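Local atomic coordinates of cytoplasmic protein (Bacillus cereus, PDB entry 2O3L), a protein that is of unknown function but belongs to the DUF1048 family and folds as a small all-helical, left-handed superhelix. Residues M6-V10 / Y44-D48; L13-Y17 / F50-A54; I24-M28 / F71-V76. Residue numbers count along the deposited sequence, not the author numbering.

Contact 1: M6-V10 / Y44-D48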
HETATM    1  N   MSE A   6      -6.855   9.510   3.218  1.00 37.12           N
HETATM    2  CA  MSE A   6      -5.828   8.643   2.717  1.00 39.13           C
HETATM    3  C   MSE A   6      -6.293   8.041   1.391  1.00 39.84           C
HETATM    4  O   MSE A   6      -5.500   7.909   0.476  1.00 38.79           O
HETATM    5  CB  MSE A   6      -5.483   7.548   3.746  1.00 39.27           C
HETATM    6  CG  MSE A   6      -4.770   8.100   5.000  1.00 43.91           C
HETATM    7 SE   MSE A   6      -2.881   8.555   4.621  0.70 51.73          SE
HETATM    8  CE  MSE A   6      -2.316   9.222   6.348  1.00 55.00           C
HETATM    9  N   MSE A   7      -7.576   7.693   1.282  1.00 39.05           N
HETATM   10  CA  MSE A   7      -8.096   7.175   0.009  1.00 40.02           C
HETATM   11  C   MSE A   7      -8.119   8.288  -1.072  1.00 41.29           C
HETATM   12  O   MSE A   7      -7.874   8.028  -2.239  1.00 39.89           O
HETATM   13  CB  MSE A   7      -9.471   6.551   0.189  1.00 41.28           C
HETATM   14  CG  MSE A   7      -9.479   5.344   1.108  1.00 37.39           C
HETATM   15 SE   MSE A   7      -8.196   3.965   0.621  0.70 41.34          SE
HETATM   16  CE  MSE A   7      -6.755   4.445   2.048  1.00 45.99           C
ATOM     17  N   ALA A   8      -8.336   9.534  -0.663  1.00 40.09           N
ATOM     18  CA  ALA A   8      -8.272  10.658  -1.597  1.00 39.55           C
ATOM     19  C   ALA A   8      -6.860  10.838  -2.176  1.00 40.91           C
ATOM     20  O   ALA A   8      -6.686  11.122  -3.369  1.00 39.98           O
ATOM     21  CB  ALA A   8      -8.718  11.917  -0.910  1.00 41.57           C
ATOM     22  N   ARG A   9      -5.849  10.662  -1.332  1.00 39.30           N
ATOM     23  CA  ARG A   9      -4.495  10.689  -1.784  1.00 38.92           C
ATOM     24  C   ARG A   9      -4.190   9.589  -2.786  1.00 40.11           C
ATOM     25  O   ARG A   9      -3.416   9.800  -3.735  1.00 38.89           O
ATOM     26  CB  ARG A   9      -3.561  10.633  -0.594  1.00 39.68           C
ATOM     27  CG  ARG A   9      -3.683  11.930   0.214  1.00 44.76           C
ATOM     28  CD  ARG A   9      -2.970  11.911   1.546  1.00 44.38           C
ATOM     29  NE  ARG A   9      -1.654  11.317   1.408  1.00 49.77           N
ATOM     30  CZ  ARG A   9      -0.757  11.261   2.373  1.00 51.60           C
ATOM     31  NH1 ARG A   9      -1.009  11.801   3.567  1.00 61.75           N
ATOM     32  NH2 ARG A   9       0.414  10.692   2.117  1.00 47.60           N
ATOM     33  N   VAL A  10      -4.790   8.414  -2.595  1.00 36.90           N
ATOM     34  CA  VAL A  10      -4.609   7.309  -3.543  1.00 40.73           C
ATOM     35  C   VAL A  10      -5.233   7.685  -4.882  1.00 39.02           C
ATOM     36  O   VAL A  10      -4.642   7.483  -5.921  1.00 40.46           O
ATOM     37  CB  VAL A  10      -5.213   5.978  -3.025  1.00 41.99           C
ATOM     38  CG1 VAL A  10      -5.194   4.909  -4.087  1.00 43.09           C
ATOM     39  CG2 VAL A  10      -4.393   5.476  -1.824  1.00 47.50           C
ATOM     40  N   TYR A  44      -1.103   3.256   5.218  1.00 35.03           N
ATOM     41  CA  TYR A  44      -0.800   4.689   5.204  1.00 36.98           C
ATOM     42  C   TYR A  44       0.697   4.919   4.897  1.00 39.45           C
ATOM     43  O   TYR A  44       1.042   5.831   4.119  1.00 37.92           O
ATOM     44  CB  TYR A  44      -1.234   5.389   6.483  1.00 32.80           C
ATOM     45  CG  TYR A  44      -2.743   5.250   6.809  1.00 35.10           C
ATOM     46  CD1 TYR A  44      -3.678   4.857   5.823  1.00 41.12           C
ATOM     47  CD2 TYR A  44      -3.228   5.551   8.066  1.00 40.37           C
ATOM     48  CE1 TYR A  44      -5.037   4.737   6.133  1.00 45.24           C
ATOM     49  CE2 TYR A  44      -4.582   5.424   8.388  1.00 39.59           C
ATOM     50  CZ  TYR A  44      -5.483   5.016   7.415  1.00 43.70           C
ATOM     51  OH  TYR A  44      -6.826   4.889   7.726  1.00 47.05           O
ATOM     52  N   GLU A  45       1.560   4.089   5.482  1.00 38.32           N
ATOM     53  CA  GLU A  45       2.970   4.171   5.169  1.00 40.54           C
ATOM     54  C   GLU A  45       3.174   3.911   3.690  1.00 38.44           C
ATOM     55  O   GLU A  45       3.984   4.573   3.031  1.00 38.94           O
ATOM     56  CB  GLU A  45       3.811   3.218   6.018  1.00 38.70           C
ATOM     57  CG  GLU A  45       3.841   3.566   7.481  1.00 40.43           C
ATOM     58  CD  GLU A  45       4.624   4.838   7.821  1.00 31.82           C
ATOM     59  OE1 GLU A  45       5.169   5.521   6.910  1.00 38.64           O
ATOM     60  OE2 GLU A  45       4.716   5.118   9.024  1.00 33.90           O
ATOM     61  N   LEU A  46       2.433   2.955   3.165  1.00 37.55           N
ATOM     62  CA  LEU A  46       2.569   2.614   1.772  1.00 39.44           C
ATOM     63  C   LEU A  46       2.119   3.769   0.853  1.00 41.35           C
ATOM     64  O   LEU A  46       2.730   3.985  -0.215  1.00 41.65           O
ATOM     65  CB  LEU A  46       1.821   1.342   1.434  1.00 41.71           C
ATOM     66  CG  LEU A  46       1.959   0.853  -0.022  1.00 49.00           C
ATOM     67  CD1 LEU A  46       3.358   0.283  -0.234  1.00 46.49           C
ATOM     68  CD2 LEU A  46       0.907  -0.206  -0.280  1.00 49.84           C
ATOM     69  N   ILE A  47       1.103   4.523   1.271  1.00 37.72           N
ATOM     70  CA  ILE A  47       0.642   5.668   0.485  1.00 36.60           C
ATOM     71  C   ILE A  47       1.702   6.779   0.513  1.00 39.25           C
ATOM     72  O   ILE A  47       1.910   7.459  -0.483  1.00 38.62           O
ATOM     73  CB  ILE A  47      -0.704   6.198   1.037  1.00 37.80           C
ATOM     74  CG1 ILE A  47      -1.799   5.151   0.756  1.00 44.86           C
ATOM     75  CG2 ILE A  47      -1.064   7.562   0.463  1.00 41.30           C
ATOM     76  CD1 ILE A  47      -3.042   5.304   1.607  1.00 47.23           C
ATOM     77  N   ASP A  48       2.361   6.987   1.651  1.00 37.84           N
ATOM     78  CA  ASP A  48       3.484   7.917   1.684  1.00 39.00           C
ATOM     79  C   ASP A  48       4.563   7.488   0.672  1.00 39.26           C
ATOM     80  O   ASP A  48       5.132   8.311  -0.040  1.00 40.03           O
ATOM     81  CB  ASP A  48       4.119   8.009   3.068  1.00 37.14           C
ATOM     82  CG  ASP A  48       3.447   9.015   3.970  1.00 48.56           C
ATOM     83  OD1 ASP A  48       2.682   9.851   3.469  1.00 52.12           O
ATOM     84  OD2 ASP A  48       3.693   8.978   5.192  1.00 50.58           O
TER
HETATM   85  O   HOH W   1       1.347  11.364   6.061  1.00 56.34           O
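The space between two helices more than 10 Å apart can be filled by large side chains, and here the most prominent filling piece is one knob, Ile47. It points from helix segment 44-48 into a hole framed by Met6, Met7, Arg9 and Val10, a knob-into-hole arrangement at axes 10.4 Å apart and crossing at 35°. Ile47 CD1 reaches 3.8 Å from CE of Met7 and 3.9 Å from CB of Met6, while its CG1 lies 3.7 Å from Val10 CG2. The reverse bump is Met6, a selenomethionine, which lies across the ring of Tyr44: its CG stands 3.7 Å from the ring centroid, over the face, in a CH-pi contact, and its SE, 4.4 Å from the centroid and oblique, adds a Met-aromatic contact. Met7 CE meets the edge of the same ring, 4.4 Å from Tyr44 CE1. At the outer margin Arg9 reaches over Ile47 to a salt bridge, with NH2 2.8 Å from OD1 of Asp48, and that carboxylate oxygen also accepts from water 1 at 3.3 Å. The same guanidinium nitrogen forms a second salt bridge with Glu51, one turn further along helix 36-56. Beneath, Phe21 of helix 15-31 touches both Val10 and Ile47, so helices 2-11, 15-31 and 36-56 close around this packing.

Contact 2: L13-Y17 / F50-A54. With GOL (glycerol), chain C.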
ATOM      1  N   LEU A  13      -3.118   9.675  -7.242  1.00 38.07           N
ATOM      2  CA  LEU A  13      -1.993   9.031  -7.908  1.00 39.29           C
ATOM      3  C   LEU A  13      -2.349   8.583  -9.322  1.00 38.53           C
ATOM      4  O   LEU A  13      -3.540   8.475  -9.672  1.00 38.48           O
ATOM      5  CB  LEU A  13      -1.564   7.815  -7.114  1.00 42.13           C
ATOM      6  CG  LEU A  13      -1.130   8.039  -5.651  1.00 41.36           C
ATOM      7  CD1 LEU A  13      -0.976   6.706  -4.951  1.00 48.99           C
ATOM      8  CD2 LEU A  13       0.153   8.834  -5.568  1.00 50.58           C
ATOM      9  N   PRO A  14      -1.324   8.327 -10.156  1.00 40.17           N
ATOM     10  CA  PRO A  14      -1.601   7.820 -11.508  1.00 41.56           C
ATOM     11  C   PRO A  14      -2.388   6.507 -11.417  1.00 42.77           C
ATOM     12  O   PRO A  14      -2.290   5.804 -10.396  1.00 40.12           O
ATOM     13  CB  PRO A  14      -0.209   7.596 -12.085  1.00 41.61           C
ATOM     14  CG  PRO A  14       0.703   8.551 -11.285  1.00 42.90           C
ATOM     15  CD  PRO A  14       0.123   8.542  -9.920  1.00 42.51           C
ATOM     16  N   GLU A  15      -3.151   6.197 -12.461  1.00 38.28           N
ATOM     17  CA  GLU A  15      -4.043   5.041 -12.463  1.00 42.17           C
ATOM     18  C   GLU A  15      -3.314   3.712 -12.145  1.00 42.64           C
ATOM     19  O   GLU A  15      -3.851   2.873 -11.423  1.00 43.47           O
ATOM     20  CB  GLU A  15      -4.832   4.931 -13.795  1.00 40.98           C
ATOM     21  N   ASP A  16      -2.099   3.527 -12.650  1.00 42.31           N
ATOM     22  CA  ASP A  16      -1.407   2.282 -12.371  0.50 43.08           C
ATOM     23  C   ASP A  16      -1.051   2.150 -10.887  1.00 42.95           C
ATOM     24  O   ASP A  16      -1.145   1.056 -10.329  1.00 40.76           O
ATOM     25  CB  ASP A  16      -0.212   2.026 -13.300  0.50 42.20           C
ATOM     26  CG  ASP A  16       0.825   3.140 -13.316  0.50 48.54           C
ATOM     27  OD1 ASP A  16       0.777   4.114 -12.528  0.50 46.34           O
ATOM     28  OD2 ASP A  16       1.737   3.010 -14.163  0.50 51.50           O
ATOM     29  N   TYR A  17      -0.676   3.264 -10.245  1.00 41.09           N
ATOM     30  CA  TYR A  17      -0.445   3.289  -8.811  1.00 39.81           C
ATOM     31  C   TYR A  17      -1.736   2.952  -8.057  1.00 38.87           C
ATOM     32  O   TYR A  17      -1.724   2.245  -7.038  1.00 40.29           O
ATOM     33  CB  TYR A  17       0.071   4.659  -8.351  1.00 38.62           C
ATOM     34  CG  TYR A  17       1.565   4.839  -8.390  1.00 40.73           C
ATOM     35  CD1 TYR A  17       2.222   5.231  -9.579  1.00 41.34           C
ATOM     36  CD2 TYR A  17       2.346   4.646  -7.230  1.00 41.96           C
ATOM     37  CE1 TYR A  17       3.620   5.402  -9.614  1.00 36.69           C
ATOM     38  CE2 TYR A  17       3.751   4.809  -7.246  1.00 43.70           C
ATOM     39  CZ  TYR A  17       4.371   5.185  -8.441  1.00 45.19           C
ATOM     40  OH  TYR A  17       5.709   5.348  -8.469  1.00 43.02           O
ATOM     41  N   PHE A  50       4.284   5.458  -2.030  1.00 38.70           N
ATOM     42  CA  PHE A  50       3.742   5.594  -3.364  1.00 39.85           C
ATOM     43  C   PHE A  50       3.640   7.057  -3.805  1.00 41.97           C
ATOM     44  O   PHE A  50       3.978   7.378  -4.957  1.00 43.09           O
ATOM     45  CB  PHE A  50       2.360   4.927  -3.471  1.00 40.66           C
ATOM     46  CG  PHE A  50       2.380   3.450  -3.723  1.00 38.03           C
ATOM     47  CD1 PHE A  50       3.482   2.675  -3.487  1.00 40.03           C
ATOM     48  CD2 PHE A  50       1.212   2.815  -4.173  1.00 42.48           C
ATOM     49  CE1 PHE A  50       3.454   1.290  -3.714  1.00 40.47           C
ATOM     50  CE2 PHE A  50       1.192   1.452  -4.432  1.00 44.80           C
ATOM     51  CZ  PHE A  50       2.312   0.675  -4.191  1.00 40.71           C
ATOM     52  N   GLU A  51       3.230   7.962  -2.918  1.00 40.82           N
ATOM     53  CA  GLU A  51       3.223   9.378  -3.292  1.00 40.63           C
ATOM     54  C   GLU A  51       4.586   9.901  -3.616  1.00 41.39           C
ATOM     55  O   GLU A  51       4.730  10.726  -4.529  1.00 40.47           O
ATOM     56  CB  GLU A  51       2.682  10.295  -2.202  1.00 42.24           C
ATOM     57  CG  GLU A  51       1.204  10.340  -2.124  1.00 50.98           C
ATOM     58  CD  GLU A  51       0.688  11.461  -1.231  1.00 44.64           C
ATOM     59  OE1 GLU A  51       1.449  12.030  -0.404  1.00 45.46           O
ATOM     60  OE2 GLU A  51      -0.509  11.774  -1.402  1.00 43.95           O
ATOM     61  N   ALA A  52       5.590   9.513  -2.825  1.00 39.14           N
ATOM     62  CA  ALA A  52       6.941   9.977  -3.089  1.00 38.25           C
ATOM     63  C   ALA A  52       7.441   9.434  -4.423  1.00 38.14           C
ATOM     64  O   ALA A  52       8.016  10.149  -5.249  1.00 37.42           O
ATOM     65  CB  ALA A  52       7.898   9.558  -1.946  1.00 40.60           C
ATOM     66  N   GLY A  53       7.283   8.143  -4.610  1.00 38.65           N
ATOM     67  CA  GLY A  53       7.711   7.517  -5.843  1.00 40.84           C
ATOM     68  C   GLY A  53       7.070   8.134  -7.084  1.00 41.68           C
ATOM     69  O   GLY A  53       7.769   8.390  -8.063  1.00 37.78           O
ATOM     70  N   ALA A  54       5.758   8.379  -7.040  1.00 41.63           N
ATOM     71  CA  ALA A  54       5.078   9.045  -8.166  1.00 41.49           C
ATOM     72  C   ALA A  54       5.627  10.456  -8.336  1.00 42.48           C
ATOM     73  O   ALA A  54       5.876  10.893  -9.459  1.00 44.19           O
ATOM     74  CB  ALA A  54       3.587   9.084  -7.961  1.00 43.65           C
TER
HETATM   75  C1  GOL C   2       3.264   7.262 -13.749  1.00 71.00           C
HETATM   76  O1  GOL C   2       2.943   5.996 -13.188  1.00 56.68           O
HETATM   77  C2  GOL C   2       4.685   7.776 -13.437  1.00 67.14           C
HETATM   78  O2  GOL C   2       5.629   6.763 -13.683  1.00 79.33           O
HETATM   79  C3  GOL C   2       4.877   8.305 -12.016  1.00 60.27           C
HETATM   80  O3  GOL C   2       4.636   9.708 -11.940  1.00 58.23           O
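The N-terminal start of helix 15-31 is packed here on helix 36-56: Pro14 takes the N-cap position, right before helix 15-31, and Leu13, Pro14 itself and Tyr17 pack on segment 50-54. Leu13 reaches across with both methyls, CD1 lying 4.1 Å from CB of Phe50 and CD2 3.9 Å from CG of Glu51 and 4.2 Å from CB of Ala54. Pro14 adds its CD, 4.0 Å from the same Ala54 CB. In the first turn of helix 15-31, Tyr17 forms an edge-to-face (T-shaped) pair with Phe50, its edge directed at the Phe50 face, with centroids 5.4 Å apart and planes at 83°. Ala54 CB sits over a face of the Tyr17 ring, 4.1 Å from its centroid, as a CH-pi contact. Gly53 leaves room for the phenol: Tyr17 OH comes to 3.4 Å from Gly53 C, and an ideal CB on Gly53 would be only 3.2 Å from that oxygen. The hydroxyl itself is hydrogen-bonded to the carbonyl of Arg58. A glycerol, probably from the crystallisation liquor, bridges the outer side, its O1 donating to Asp16 OD1 at 2.9 Å and its O3 to Ala54 O at 3.0 Å. Further in, helix 60-64 packs on both rings through Val60, while Phe50 also meets Val20, Phe21 and Ile24 of helix 15-31.

Contact 3: I24-M28 / F71-V76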
ATOM      1  N   ILE A  24      -2.970  -4.540  -3.333  1.00 39.81           N
ATOM      2  CA  ILE A  24      -2.341  -4.695  -2.032  1.00 36.54           C
ATOM      3  C   ILE A  24      -3.318  -4.582  -0.870  1.00 37.40           C
ATOM      4  O   ILE A  24      -3.274  -5.372   0.088  1.00 34.26           O
ATOM      5  CB  ILE A  24      -1.265  -3.639  -1.871  1.00 39.73           C
ATOM      6  CG1 ILE A  24      -0.154  -3.915  -2.881  1.00 38.27           C
ATOM      7  CG2 ILE A  24      -0.691  -3.680  -0.457  1.00 36.13           C
ATOM      8  CD1 ILE A  24       0.899  -2.846  -2.919  1.00 40.62           C
ATOM      9  N   GLN A  25      -4.210  -3.600  -0.956  1.00 35.72           N
ATOM     10  CA  GLN A  25      -5.253  -3.456   0.063  1.00 40.49           C
ATOM     11  C   GLN A  25      -6.107  -4.730   0.136  1.00 40.17           C
ATOM     12  O   GLN A  25      -6.351  -5.294   1.226  1.00 38.16           O
ATOM     13  CB  GLN A  25      -6.098  -2.225  -0.255  1.00 41.68           C
ATOM     14  CG  GLN A  25      -7.097  -1.882   0.780  1.00 52.16           C
ATOM     15  CD  GLN A  25      -7.767  -0.572   0.489  1.00 53.11           C
ATOM     16  OE1 GLN A  25      -8.172  -0.335  -0.648  1.00 57.88           O
ATOM     17  NE2 GLN A  25      -7.891   0.299   1.513  1.00 46.82           N
ATOM     18  N   ASN A  26      -6.504  -5.240  -1.020  1.00 37.79           N
ATOM     19  CA  ASN A  26      -7.285  -6.454  -1.031  1.00 37.78           C
ATOM     20  C   ASN A  26      -6.469  -7.653  -0.529  1.00 35.72           C
ATOM     21  O   ASN A  26      -6.990  -8.514   0.198  1.00 35.29           O
ATOM     22  CB  ASN A  26      -7.876  -6.714  -2.415  1.00 37.52           C
ATOM     23  CG  ASN A  26      -9.122  -5.882  -2.670  1.00 48.87           C
ATOM     24  OD1 ASN A  26     -10.200  -6.178  -2.136  1.00 57.13           O
ATOM     25  ND2 ASN A  26      -8.980  -4.824  -3.465  1.00 44.75           N
ATOM     26  N   TYR A  27      -5.214  -7.730  -0.934  1.00 35.09           N
ATOM     27  CA  TYR A  27      -4.382  -8.859  -0.519  1.00 34.68           C
ATOM     28  C   TYR A  27      -4.310  -8.883   1.040  1.00 34.41           C
ATOM     29  O   TYR A  27      -4.492  -9.913   1.690  1.00 34.40           O
ATOM     30  CB  TYR A  27      -3.001  -8.790  -1.141  1.00 33.76           C
ATOM     31  CG  TYR A  27      -2.140  -9.967  -0.737  1.00 32.48           C
ATOM     32  CD1 TYR A  27      -1.465  -9.986   0.499  1.00 37.74           C
ATOM     33  CD2 TYR A  27      -1.990 -11.044  -1.568  1.00 36.20           C
ATOM     34  CE1 TYR A  27      -0.663 -11.070   0.863  1.00 32.73           C
ATOM     35  CE2 TYR A  27      -1.201 -12.144  -1.217  1.00 39.99           C
ATOM     36  CZ  TYR A  27      -0.556 -12.155  -0.006  1.00 36.35           C
ATOM     37  OH  TYR A  27       0.184 -13.245   0.313  1.00 38.63           O
HETATM   38  N   MSE A  28      -4.118  -7.715   1.622  1.00 36.00           N
HETATM   39  CA  MSE A  28      -3.969  -7.596   3.074  1.00 40.83           C
HETATM   40  C   MSE A  28      -5.263  -7.953   3.811  1.00 37.43           C
HETATM   41  O   MSE A  28      -5.242  -8.649   4.808  1.00 36.66           O
HETATM   42  CB  MSE A  28      -3.513  -6.171   3.417  1.00 37.15           C
HETATM   43  CG  MSE A  28      -2.097  -5.962   2.935  1.00 45.80           C
HETATM   44 SE   MSE A  28      -1.385  -4.232   3.448  0.70 51.50          SE
HETATM   45  CE  MSE A  28      -1.855  -4.248   5.271  1.00 51.65           C
ATOM     46  N   PHE A  71       5.155  -8.844  -2.534  1.00 37.49           N
ATOM     47  CA  PHE A  71       5.334  -7.549  -1.897  1.00 38.31           C
ATOM     48  C   PHE A  71       4.366  -7.367  -0.701  1.00 39.79           C
ATOM     49  O   PHE A  71       4.786  -7.044   0.411  1.00 36.57           O
ATOM     50  CB  PHE A  71       5.106  -6.422  -2.911  1.00 36.63           C
ATOM     51  CG  PHE A  71       5.296  -5.057  -2.345  1.00 36.92           C
ATOM     52  CD1 PHE A  71       6.569  -4.565  -2.118  1.00 37.90           C
ATOM     53  CD2 PHE A  71       4.213  -4.276  -1.985  1.00 37.36           C
ATOM     54  CE1 PHE A  71       6.741  -3.293  -1.569  1.00 37.22           C
ATOM     55  CE2 PHE A  71       4.377  -3.014  -1.432  1.00 40.88           C
ATOM     56  CZ  PHE A  71       5.656  -2.528  -1.211  1.00 37.03           C
ATOM     57  N   ALA A  72       3.081  -7.594  -0.947  1.00 38.42           N
ATOM     58  CA  ALA A  72       2.064  -7.391   0.060  1.00 40.79           C
ATOM     59  C   ALA A  72       2.280  -8.382   1.186  1.00 43.78           C
ATOM     60  O   ALA A  72       2.172  -8.030   2.361  1.00 44.84           O
ATOM     61  CB  ALA A  72       0.687  -7.519  -0.543  1.00 40.98           C
ATOM     62  N   ASP A  73       2.722  -9.576   0.819  1.00 42.68           N
ATOM     63  CA  ASP A  73       2.920 -10.639   1.750  1.00 44.74           C
ATOM     64  C   ASP A  73       4.045 -10.242   2.686  1.00 45.16           C
ATOM     65  O   ASP A  73       3.935 -10.434   3.883  1.00 44.55           O
ATOM     66  CB  ASP A  73       3.229 -11.937   1.010  1.00 47.00           C
ATOM     67  CG  ASP A  73       3.166 -13.125   1.887  1.00 51.16           C
ATOM     68  OD1 ASP A  73       2.122 -13.312   2.543  1.00 63.99           O
ATOM     69  OD2 ASP A  73       4.146 -13.883   1.911  1.00 60.07           O
ATOM     70  N   GLU A  74       5.097  -9.643   2.152  1.00 44.46           N
ATOM     71  CA  GLU A  74       6.215  -9.198   2.972  1.00 46.65           C
ATOM     72  C   GLU A  74       5.879  -7.929   3.756  1.00 51.30           C
ATOM     73  O   GLU A  74       6.535  -7.582   4.716  1.00 56.43           O
ATOM     74  CB  GLU A  74       7.424  -8.918   2.094  1.00 46.99           C
ATOM     75  CG  GLU A  74       8.729  -8.956   2.849  1.00 57.71           C
ATOM     76  CD  GLU A  74       9.916  -8.635   1.967  1.00 70.97           C
ATOM     77  OE1 GLU A  74       9.789  -8.770   0.724  1.00 76.65           O
ATOM     78  OE2 GLU A  74      10.972  -8.233   2.525  1.00 77.80           O
ATOM     79  N   LEU A  75       4.888  -7.204   3.302  1.00 51.32           N
ATOM     80  CA  LEU A  75       4.388  -6.053   4.009  1.00 54.73           C
ATOM     81  C   LEU A  75       3.506  -6.541   5.193  1.00 54.91           C
ATOM     82  O   LEU A  75       3.678  -6.101   6.299  1.00 53.32           O
ATOM     83  CB  LEU A  75       3.611  -5.196   3.000  1.00 51.46           C
ATOM     84  CG  LEU A  75       3.496  -3.698   3.123  1.00 55.39           C
ATOM     85  CD1 LEU A  75       4.827  -2.974   3.218  1.00 49.75           C
ATOM     86  CD2 LEU A  75       2.704  -3.213   1.933  1.00 51.76           C
ATOM     87  N   VAL A  76       2.589  -7.477   4.973  1.00 59.51           N
ATOM     88  CA  VAL A  76       1.825  -8.014   6.092  1.00 61.95           C
ATOM     89  C   VAL A  76       2.721  -8.746   7.080  1.00 64.08           C
ATOM     90  O   VAL A  76       2.333  -8.894   8.219  1.00 64.76           O
ATOM     91  CB  VAL A  76       0.625  -8.994   5.697  1.00 64.09           C
ATOM     92  CG1 VAL A  76      -0.137  -8.503   4.504  1.00 64.73           C
ATOM     93  CG2 VAL A  76       1.071 -10.457   5.485  1.00 68.73           C
TER
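Small residues let helices approach closely, and segment 71-76 shows how the larger ones are then arranged around them. Phe71 comes first, its ring reached obliquely by Ile24, whose CD1 lies 3.7 Å from CD2 of the phenylalanine. Ala72 is the point of close approach: its CA is 5.6 Å from that of Ile24, and its CB fits between Tyr27 CD1 at 3.4 Å and Ile24 CG2 at 4.1 Å. Next, on the exposed side, Asp73 accepts a hydrogen bond through OD1 from Tyr27 OH at 3.0 Å, tying off the polar end of a ring whose body packs on apolar neighbours. Leu75 turns back inward, with CD2 4.2 Å from Ile24 CG2 and 4.5 Å from SE of the selenomethionine Met28. Val76 completes the row, its CG1 3.6 Å from Met28 CG and at the edge of the Tyr27 ring. Met39 of helix 36-56 touches both Met28 and Val76, and Ile42 of that helix meets Leu75. With axes 9.4 Å apart and crossing at -54°, this oblique helix-helix packing joins helix 15-31 to the C-terminal helix 68-82 within the left-handed superhelix fold of this DUF1048 protein.

Helix 36-56 supplies one side of contacts 1 and 2, and helix 15-31 one side of contacts 2 and 3, so the three interfaces share a common framework. All are partly buried, with three buried residues and one exposed among those that touch in each, and each pairs an apolar interior with a more exposed margin. The margins differ: a salt bridge in contact 1, a tyrosine-aspartate hydrogen bond in contact 3, and a bound glycerol in contact 2, whose centre lies farthest from that of the chain, about 10 Å away. Contacts 1 and 2 adjoin through a shared salt bridge, whereas contact 3 meets both by apolar packing, through Leu46 and Phe50.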